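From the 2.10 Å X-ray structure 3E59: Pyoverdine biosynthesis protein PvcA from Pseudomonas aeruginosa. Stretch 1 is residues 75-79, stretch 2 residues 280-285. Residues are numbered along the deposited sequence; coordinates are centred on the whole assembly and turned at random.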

# COMPACT_ATOMS: atom_id res chain seq x y z
N GLY A 75 -2.40 8.10 18.07
CA GLY A 75 -1.01 8.04 18.52
C GLY A 75 -0.04 7.66 17.42
O GLY A 75 1.17 7.75 17.62
N LYS A 76 -0.56 7.24 16.27
CA LYS A 76 0.26 6.75 15.14
C LYS A 76 0.37 7.77 13.98
O LYS A 76 1.36 7.79 13.26
CB LYS A 76 -0.28 5.42 14.58
CG LYS A 76 -0.23 4.23 15.53
CD LYS A 76 0.09 2.89 14.81
CE LYS A 76 -0.67 2.70 13.51
NZ LYS A 76 -0.53 1.33 12.93
N VAL A 77 -0.66 8.59 13.84
CA VAL A 77 -0.77 9.55 12.74
C VAL A 77 -1.07 10.95 13.28
O VAL A 77 -1.51 11.08 14.43
CB VAL A 77 -1.87 9.12 11.72
CG1 VAL A 77 -1.48 7.84 11.02
CG2 VAL A 77 -3.24 8.98 12.40
N LEU A 78 -0.82 11.98 12.47
CA LEU A 78 -1.09 13.37 12.89
C LEU A 78 -2.58 13.71 12.88
O LEU A 78 -3.06 14.39 13.78
CB LEU A 78 -0.33 14.38 12.01
CG LEU A 78 1.19 14.44 12.12
CD1 LEU A 78 1.74 15.04 10.85
CD2 LEU A 78 1.63 15.25 13.33
N ASP A 79 -3.30 13.25 11.86
CA ASP A 79 -4.73 13.52 11.72
C ASP A 79 -5.31 12.46 10.80
O ASP A 79 -4.58 11.59 10.33
CB ASP A 79 -4.93 14.93 11.14
CG ASP A 79 -6.38 15.35 11.07
OD1 ASP A 79 -7.02 15.55 12.13
OD2 ASP A 79 -6.87 15.50 9.93
N PRO A 280 2.74 5.36 4.59
CA PRO A 280 2.42 6.73 5.01
C PRO A 280 1.11 6.93 5.78
O PRO A 280 1.01 7.87 6.56
CB PRO A 280 2.42 7.53 3.70
CG PRO A 280 2.34 6.52 2.60
CD PRO A 280 2.98 5.27 3.13
N TRP A 281 0.13 6.04 5.60
CA TRP A 281 -1.13 6.14 6.35
C TRP A 281 -1.06 5.52 7.75
O TRP A 281 -2.04 5.53 8.47
CB TRP A 281 -2.31 5.60 5.55
CG TRP A 281 -2.09 4.23 4.93
CD1 TRP A 281 -2.51 3.02 5.43
CD2 TRP A 281 -1.41 3.94 3.70
NE1 TRP A 281 -2.12 2.00 4.59
CE2 TRP A 281 -1.44 2.53 3.52
CE3 TRP A 281 -0.78 4.73 2.73
CZ2 TRP A 281 -0.86 1.89 2.41
CZ3 TRP A 281 -0.19 4.10 1.61
CH2 TRP A 281 -0.24 2.69 1.47
N HIS A 282 0.11 4.98 8.10
CA HIS A 282 0.38 4.40 9.43
C HIS A 282 1.55 5.10 10.12
O HIS A 282 1.97 4.69 11.19
CB HIS A 282 0.69 2.90 9.31
CG HIS A 282 -0.51 2.05 9.06
ND1 HIS A 282 -1.31 1.58 10.07
CD2 HIS A 282 -1.07 1.61 7.91
CE1 HIS A 282 -2.30 0.86 9.56
NE2 HIS A 282 -2.18 0.87 8.25
N GLY A 283 2.06 6.17 9.52
CA GLY A 283 3.20 6.90 10.08
C GLY A 283 3.23 8.37 9.73
O GLY A 283 2.22 8.95 9.32
N VAL A 284 4.40 8.98 9.92
CA VAL A 284 4.58 10.43 9.71
C VAL A 284 5.85 10.70 8.92
O VAL A 284 6.85 9.99 9.08
CB VAL A 284 4.64 11.25 11.04
CG1 VAL A 284 3.31 11.25 11.76
CG2 VAL A 284 5.77 10.76 11.96
N ALA A 285 5.80 11.73 8.09
CA ALA A 285 6.99 12.20 7.38
C ALA A 285 7.87 12.93 8.38
O ALA A 285 7.37 13.64 9.25
CB ALA A 285 6.60 13.12 6.23
O HOH W 1 0.54 11.31 10.02

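Residues 75-79 form an irregular segment without helix or strand, whereas residues 280-285 run through a loop into a strand that begins at Val284 and continues later in the chain. The end-to-end directions of the touching parts, from Lys76 to Leu78 and from Trp281 to Val284, are 76° apart. The two backbones come nearest at Val77 and Gly283, whose CA atoms are 5.5 Å apart. The contact is small, burying 279 Å² summed over both sides, and it joins segments more than 200 residues apart in sequence.

No direct hydrogen bond links the two main chains, but a single water does so. Water 1 accepts a hydrogen bond from Leu78 N (2.9 Å from the water oxygen) and donates one to Gly283 O (3.0 Å from the water oxygen), thereby satisfying one polar group on each backbone where the chains stand too far apart to pair directly. Close by, Lys76 O lies 3.8 Å from Gly283 CA. Gly283 has no side chain, and an ideal CB there would point away from the first stretch, 5.1 Å from Lys76 O; the approach of the carbonyl therefore does not by itself account for the glycine.

The one direct hydrogen bond across the contact is made by side chains. Lys76 leaves its backbone sideways, but its long chain carries the ammonium group to the imidazole of His282, where Lys76 NZ donates to His282 ND1 at 3.0 Å. The nitrogen sits at the edge of the ring and near its plane, as expected for donation into the in-plane lone pair of ND1, which therefore carries no proton in this arrangement. Lys76 NZ is also hydrogen-bonded elsewhere in the structure.

Val77 and Leu78 make the remaining side-chain contacts of the first stretch, Val77 against main-chain atoms and Leu78 against Val284. With chi1 in the m well, Val77 places CG1 3.5 Å from Trp281 O and 4.2 Å from Gly283 N, so this methyl packs against the main chain of the opposing loop. Trp281 takes part through its backbone: its CA-to-CB bond points away, and its side chain comes no nearer than 6.0 Å to the first stretch. At the start of the strand, Val284 directs its CB toward the first stretch, and its CG1 meets Leu78 CG at 3.8 Å in an apolar contact. The same methyl, Val284 CG1, is 4.2 Å from Lys76 O.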